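Local coordinates for protein O-methyltransferase (Coxiella burnetii, PDB 3TR6) that probably transfers a methyl group from S-adenosylmethionine to a hydroxyl of its substrate, as a metal-containing O-methyltransferase of the class I Rossmann-like fold, at residues 154-158 and 200-206; 175-181 and 194-198. All coordinates share one frame; numbering follows the deposited sequence.

Interaction 1. Residues 154-158 and 200-206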
loop_
_atom_site.group_PDB
_atom_site.type_symbol
_atom_site.label_atom_id
_atom_site.label_comp_id
_atom_site.label_asym_id
_atom_site.label_seq_id
_atom_site.Cartn_x
_atom_site.Cartn_y
_atom_site.Cartn_z
ATOM N N ASP A 154 -13.419 -16.068 -5.002
ATOM C CA ASP A 154 -14.310 -15.309 -5.883
ATOM C C ASP A 154 -15.641 -15.037 -5.193
ATOM O O ASP A 154 -16.127 -13.906 -5.188
ATOM C CB ASP A 154 -14.544 -16.027 -7.215
ATOM C CG ASP A 154 -15.257 -15.147 -8.232
ATOM O OD1 ASP A 154 -14.575 -14.345 -8.901
ATOM O OD2 ASP A 154 -16.495 -15.249 -8.357
ATOM N N LEU A 155 -16.225 -16.081 -4.612
ATOM C CA LEU A 155 -17.424 -15.936 -3.795
ATOM C C LEU A 155 -17.239 -14.857 -2.729
ATOM O O LEU A 155 -17.998 -13.891 -2.683
ATOM C CB LEU A 155 -17.783 -17.263 -3.125
ATOM C CG LEU A 155 -18.945 -17.206 -2.127
ATOM C CD1 LEU A 155 -20.232 -16.784 -2.823
ATOM C CD2 LEU A 155 -19.122 -18.542 -1.429
ATOM N N TYR A 156 -16.230 -15.031 -1.876
ATOM C CA TYR A 156 -15.936 -14.072 -0.812
ATOM C C TYR A 156 -15.730 -12.656 -1.344
ATOM O O TYR A 156 -16.128 -11.680 -0.711
ATOM C CB TYR A 156 -14.694 -14.501 -0.032
ATOM C CG TYR A 156 -14.815 -15.839 0.654
ATOM C CD1 TYR A 156 -16.048 -16.314 1.091
ATOM C CD2 TYR A 156 -13.691 -16.628 0.871
ATOM C CE1 TYR A 156 -16.152 -17.538 1.721
ATOM C CE2 TYR A 156 -13.791 -17.848 1.500
ATOM C CZ TYR A 156 -15.020 -18.301 1.921
ATOM O OH TYR A 156 -15.109 -19.524 2.545
ATOM N N TYR A 157 -15.085 -12.552 -2.500
ATOM C CA TYR A 157 -14.842 -11.266 -3.133
ATOM C C TYR A 157 -16.169 -10.635 -3.523
ATOM O O TYR A 157 -16.446 -9.477 -3.199
ATOM C CB TYR A 157 -13.957 -11.452 -4.371
ATOM C CG TYR A 157 -13.731 -10.201 -5.193
ATOM C CD1 TYR A 157 -12.738 -9.292 -4.851
ATOM C CD2 TYR A 157 -14.497 -9.938 -6.323
ATOM C CE1 TYR A 157 -12.519 -8.151 -5.602
ATOM C CE2 TYR A 157 -14.288 -8.797 -7.082
ATOM C CZ TYR A 157 -13.297 -7.906 -6.716
ATOM O OH TYR A 157 -13.079 -6.769 -7.464
ATOM N N GLU A 158 -16.988 -11.419 -4.214
ATOM C CA GLU A 158 -18.289 -10.967 -4.688
ATOM C C GLU A 158 -19.173 -10.518 -3.529
ATOM O O GLU A 158 -19.866 -9.505 -3.617
ATOM C CB GLU A 158 -18.974 -12.086 -5.473
ATOM C CG GLU A 158 -19.620 -11.613 -6.754
ATOM C CD GLU A 158 -18.642 -10.902 -7.661
ATOM O OE1 GLU A 158 -17.526 -11.420 -7.857
ATOM O OE2 GLU A 158 -18.988 -9.819 -8.173
ATOM N N LYS A 200 -9.928 -11.492 -13.545
ATOM C CA LYS A 200 -11.263 -10.982 -13.265
ATOM C C LYS A 200 -11.202 -9.638 -12.535
ATOM O O LYS A 200 -11.879 -8.682 -12.921
ATOM C CB LYS A 200 -12.060 -12.007 -12.453
ATOM C CG LYS A 200 -13.486 -11.599 -12.137
ATOM C CD LYS A 200 -13.605 -11.049 -10.726
ATOM C CE LYS A 200 -15.060 -10.968 -10.291
ATOM N NZ LYS A 200 -15.720 -12.306 -10.303
ATOM N N VAL A 201 -10.381 -9.570 -11.489
ATOM C CA VAL A 201 -10.222 -8.345 -10.711
ATOM C C VAL A 201 -9.569 -7.230 -11.527
ATOM O O VAL A 201 -9.983 -6.075 -11.459
ATOM C CB VAL A 201 -9.407 -8.590 -9.426
ATOM C CG1 VAL A 201 -8.977 -7.270 -8.807
ATOM C CG2 VAL A 201 -10.208 -9.413 -8.435
ATOM N N TYR A 202 -8.548 -7.588 -12.295
ATOM C CA TYR A 202 -7.852 -6.636 -13.154
ATOM C C TYR A 202 -8.802 -5.985 -14.165
ATOM O O TYR A 202 -8.621 -4.826 -14.551
ATOM C CB TYR A 202 -6.695 -7.334 -13.877
ATOM C CG TYR A 202 -5.962 -6.461 -14.866
ATOM C CD1 TYR A 202 -5.310 -5.309 -14.452
ATOM C CD2 TYR A 202 -5.914 -6.796 -16.214
ATOM C CE1 TYR A 202 -4.639 -4.507 -15.352
ATOM C CE2 TYR A 202 -5.245 -6.002 -17.123
ATOM C CZ TYR A 202 -4.607 -4.859 -16.686
ATOM O OH TYR A 202 -3.935 -4.064 -17.585
ATOM N N LYS A 203 -9.818 -6.734 -14.583
ATOM C CA LYS A 203 -10.780 -6.253 -15.569
ATOM C C LYS A 203 -12.016 -5.638 -14.919
ATOM O O LYS A 203 -12.792 -4.944 -15.576
ATOM C CB LYS A 203 -11.193 -7.388 -16.515
ATOM C CG LYS A 203 -10.156 -7.725 -17.572
ATOM C CD LYS A 203 -9.808 -6.482 -18.382
ATOM C CE LYS A 203 -8.781 -6.779 -19.463
ATOM N NZ LYS A 203 -8.409 -5.548 -20.217
ATOM N N ASP A 204 -12.195 -5.897 -13.628
ATOM C CA ASP A 204 -13.378 -5.437 -12.905
ATOM C C ASP A 204 -13.437 -3.910 -12.811
ATOM O O ASP A 204 -12.574 -3.279 -12.203
ATOM C CB ASP A 204 -13.421 -6.070 -11.512
ATOM C CG ASP A 204 -14.714 -5.781 -10.779
ATOM O OD1 ASP A 204 -15.599 -5.133 -11.371
ATOM O OD2 ASP A 204 -14.850 -6.211 -9.615
ATOM N N GLU A 205 -14.466 -3.326 -13.416
ATOM C CA GLU A 205 -14.613 -1.873 -13.452
ATOM C C GLU A 205 -15.402 -1.325 -12.270
ATOM O O GLU A 205 -15.707 -0.135 -12.219
ATOM C CB GLU A 205 -15.252 -1.432 -14.769
ATOM C CG GLU A 205 -14.253 -1.277 -15.907
ATOM C CD GLU A 205 -14.926 -1.133 -17.256
ATOM O OE1 GLU A 205 -16.160 -1.317 -17.326
ATOM O OE2 GLU A 205 -14.224 -0.839 -18.248
ATOM N N ARG A 206 -15.725 -2.194 -11.319
ATOM C CA ARG A 206 -16.425 -1.787 -10.110
ATOM C C ARG A 206 -15.440 -1.314 -9.048
ATOM O O ARG A 206 -15.835 -0.768 -8.013
ATOM C CB ARG A 206 -17.239 -2.954 -9.565
ATOM C CG ARG A 206 -18.258 -3.499 -10.540
ATOM C CD ARG A 206 -18.912 -4.748 -10.001
ATOM N NE ARG A 206 -17.984 -5.872 -9.967
ATOM C CZ ARG A 206 -18.306 -7.093 -9.563
ATOM N NH1 ARG A 206 -19.541 -7.351 -9.159
ATOM N NH2 ARG A 206 -17.394 -8.056 -9.564
#
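Y157 reaches from helix 153-163 to the C-terminal end of helix 189-203, joining two helices of the Rossmann-like methyltransferase fold. Its hydroxyl donates to D204 OD2, OH to OD2 2.8 Å, meeting the carboxylate on its anti side, while V201 CG2 lies over one ring face in a CH-pi contact. A tyrosine suits this place because its ring packs against the valine and its hydroxyl still finds the acid. CG of Y157 stands anti to the backbone N (chi1 175°), which carries the ring toward V201 and D204.

Alongside runs a salt-bridge network. K200 NZ bonds to D154 OD1 at 2.7 Å, on the syn lone pair, and also to E158 OE1, so one lysine serves two acids a helical turn apart. E158 OE2 is gripped end-on by NH1 and NH2 of R206, with carboxylate and guanidinium nearly coplanar (18°).

Behind this shell, D204 positions R206 by a side-on pair of bonds, and the backbone O of D204 accepts a hydrogen bond from R25 of the second subunit. The backbone N of R206 donates to D204 OD1, closing an Asx turn just past the helix, and R206 NE reaches the same oxygen from the opposite face of the carboxylate plane, each at 2.9 Å.

Interaction 2. Residues 175-181 and 194-198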
loop_
_atom_site.group_PDB
_atom_site.type_symbol
_atom_site.label_atom_id
_atom_site.label_comp_id
_atom_site.label_asym_id
_atom_site.label_seq_id
_atom_site.Cartn_x
_atom_site.Cartn_y
_atom_site.Cartn_z
ATOM N N VAL A 175 -2.351 -14.043 -3.781
ATOM C CA VAL A 175 -2.674 -13.921 -5.201
ATOM C C VAL A 175 -1.501 -14.308 -6.104
ATOM O O VAL A 175 -1.670 -14.466 -7.311
ATOM C CB VAL A 175 -3.152 -12.497 -5.563
ATOM C CG1 VAL A 175 -4.555 -12.255 -5.032
ATOM C CG2 VAL A 175 -2.175 -11.452 -5.036
ATOM N N LEU A 176 -0.314 -14.464 -5.522
ATOM C CA LEU A 176 0.870 -14.819 -6.303
ATOM C C LEU A 176 1.211 -16.304 -6.208
ATOM O O LEU A 176 1.911 -16.842 -7.067
ATOM C CB LEU A 176 2.079 -13.963 -5.906
ATOM C CG LEU A 176 1.978 -12.478 -6.260
ATOM C CD1 LEU A 176 3.249 -11.727 -5.879
ATOM C CD2 LEU A 176 1.666 -12.296 -7.740
ATOM N N ARG A 177 0.708 -16.960 -5.165
ATOM C CA ARG A 177 0.938 -18.391 -4.952
ATOM C C ARG A 177 2.413 -18.789 -5.049
ATOM O O ARG A 177 2.769 -19.713 -5.779
ATOM C CB ARG A 177 0.088 -19.230 -5.912
ATOM C CG ARG A 177 -1.404 -19.170 -5.625
ATOM C CD ARG A 177 -2.180 -20.179 -6.462
ATOM N NE ARG A 177 -1.783 -21.554 -6.172
ATOM C CZ ARG A 177 -2.359 -22.321 -5.252
ATOM N NH1 ARG A 177 -3.364 -21.846 -4.525
ATOM N NH2 ARG A 177 -1.931 -23.562 -5.057
ATOM N N ARG A 178 3.258 -18.084 -4.305
ATOM C CA ARG A 178 4.695 -18.350 -4.282
ATOM C C ARG A 178 5.319 -18.426 -5.679
ATOM O O ARG A 178 6.392 -19.003 -5.860
ATOM C CB ARG A 178 5.004 -19.624 -3.485
ATOM C CG ARG A 178 4.398 -19.646 -2.089
ATOM C CD ARG A 178 5.064 -20.676 -1.184
ATOM N NE ARG A 178 6.204 -20.117 -0.455
ATOM C CZ ARG A 178 7.474 -20.450 -0.670
ATOM N NH1 ARG A 178 7.783 -21.353 -1.592
ATOM N NH2 ARG A 178 8.439 -19.882 0.045
ATOM N N GLY A 179 4.643 -17.841 -6.664
ATOM C CA GLY A 179 5.170 -17.782 -8.014
ATOM C C GLY A 179 4.464 -18.692 -9.002
ATOM O O GLY A 179 4.513 -18.454 -10.209
ATOM N N GLN A 180 3.803 -19.729 -8.490
ATOM C CA GLN A 180 3.135 -20.719 -9.332
ATOM C C GLN A 180 2.167 -20.085 -10.318
ATOM O O GLN A 180 1.872 -20.651 -11.371
ATOM C CB GLN A 180 2.354 -21.712 -8.474
ATOM C CG GLN A 180 3.198 -22.641 -7.632
ATOM C CD GLN A 180 2.348 -23.654 -6.892
ATOM O OE1 GLN A 180 1.547 -24.371 -7.498
ATOM N NE2 GLN A 180 2.503 -23.706 -5.573
ATOM N N VAL A 181 1.665 -18.912 -9.960
ATOM C CA VAL A 181 0.595 -18.273 -10.709
ATOM C C VAL A 181 1.084 -17.780 -12.073
ATOM O O VAL A 181 0.301 -17.625 -13.007
ATOM C CB VAL A 181 -0.036 -17.123 -9.883
ATOM C CG1 VAL A 181 0.872 -15.902 -9.882
ATOM C CG2 VAL A 181 -1.419 -16.779 -10.400
ATOM N N ILE A 194 -6.986 -19.048 -9.170
ATOM C CA ILE A 194 -6.375 -17.773 -8.814
ATOM C C ILE A 194 -5.934 -16.999 -10.052
ATOM O O ILE A 194 -6.006 -15.772 -10.083
ATOM C CB ILE A 194 -5.190 -17.958 -7.849
ATOM C CG1 ILE A 194 -5.686 -18.526 -6.519
ATOM C CG2 ILE A 194 -4.473 -16.639 -7.620
ATOM C CD1 ILE A 194 -6.899 -17.798 -5.969
ATOM N N ARG A 195 -5.479 -17.718 -11.073
ATOM C CA ARG A 195 -5.140 -17.081 -12.338
ATOM C C ARG A 195 -6.396 -16.486 -12.959
ATOM O O ARG A 195 -6.385 -15.365 -13.468
ATOM C CB ARG A 195 -4.477 -18.075 -13.296
ATOM C CG ARG A 195 -3.009 -18.337 -12.992
ATOM C CD ARG A 195 -2.392 -19.311 -13.983
ATOM N NE ARG A 195 -2.695 -18.942 -15.363
ATOM C CZ ARG A 195 -1.972 -18.097 -16.091
ATOM N NH1 ARG A 195 -0.890 -17.527 -15.576
ATOM N NH2 ARG A 195 -2.331 -17.822 -17.339
ATOM N N LEU A 196 -7.488 -17.240 -12.898
ATOM C CA LEU A 196 -8.765 -16.773 -13.410
ATOM C C LEU A 196 -9.254 -15.575 -12.599
ATOM O O LEU A 196 -9.823 -14.634 -13.151
ATOM C CB LEU A 196 -9.798 -17.901 -13.361
ATOM C CG LEU A 196 -11.110 -17.659 -14.110
ATOM C CD1 LEU A 196 -10.848 -17.481 -15.600
ATOM C CD2 LEU A 196 -12.084 -18.800 -13.865
ATOM N N PHE A 197 -9.023 -15.620 -11.289
ATOM C CA PHE A 197 -9.474 -14.568 -10.380
ATOM C C PHE A 197 -8.713 -13.258 -10.571
ATOM O O PHE A 197 -9.313 -12.181 -10.586
ATOM C CB PHE A 197 -9.355 -15.030 -8.922
ATOM C CG PHE A 197 -9.621 -13.944 -7.917
ATOM C CD1 PHE A 197 -10.916 -13.639 -7.524
ATOM C CD2 PHE A 197 -8.573 -13.224 -7.363
ATOM C CE1 PHE A 197 -11.160 -12.634 -6.597
ATOM C CE2 PHE A 197 -8.810 -12.220 -6.437
ATOM C CZ PHE A 197 -10.104 -11.926 -6.053
ATOM N N ASN A 198 -7.394 -13.356 -10.708
ATOM C CA ASN A 198 -6.559 -12.176 -10.895
ATOM C C ASN A 198 -6.928 -11.388 -12.144
ATOM O O ASN A 198 -6.917 -10.160 -12.132
ATOM C CB ASN A 198 -5.077 -12.557 -10.924
ATOM C CG ASN A 198 -4.556 -12.988 -9.567
ATOM O OD1 ASN A 198 -5.111 -12.626 -8.532
ATOM N ND2 ASN A 198 -3.478 -13.763 -9.567
#
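N198 and R195 hold the 175-181 loop to helix 189-203 by hydrogen bonds to its backbone carbonyls. N198 ND2 donates to V175 O at 3.0 Å, lying in the carbonyl plane on a lone pair, with an N-H...O angle of 158°. The same ND2 is also hydrogen-bonded to Y18 OH of the second subunit, so the buried amide joins loop, helix and dimer partner; asparagine suits the place because its amide carries two N-H groups. R195 NH1 meets V181 O at 2.8 Å, nearly end-on to the carbonyl and in the guanidinium plane. The arginine chain bends at chi3 (49°), and this brings the guanidinium edge to the carbonyl while CG and CD run beside it.

In the class I methyltransferase fold, this loop follows strand 168-173 of the central sheet, which ends at D173, a nickel ligand as is N174 after it, and leads on to helix 189-203.

Van der Waals packing completes the contact. I194 points at the loop; its CG2 rests 3.6 Å from V175 O and touches V181 CG2, while its CG1 packs against the aliphatic CD of R177. The branched side chains suit a buried seam: V181 CG2, anti to the backbone N (chi1 76° for CG1), lies against R195 CG and comes within 3.7 Å of N198 ND2. Y18 of the second subunit packs against both V181 and R195. V175 CG1 meets F197 more distantly, at the ring edge, 4.5 Å from CE2.

In the fold
Both contacts use helix 189-203: interaction 2 ties its middle to the loop after strand 168-173, and interaction 1 ties its C-terminal end to helix 153-163. Their centres are 14 Å apart, yet they meet at F197, whose ring packs edge-to-face with Y157, with Y157 CB 3.8 Å from F197 CE1. Each also touches the second subunit, so the shared helix takes part in the dimer interface. Toward the ligand, helix 153-163 carries Y156, which touches S-adenosyl-L-homocysteine and bonds to D149. The side chain of D154 is about 14 Å from that ligand, and the side chain of V175 about 10 Å from the nickel ion.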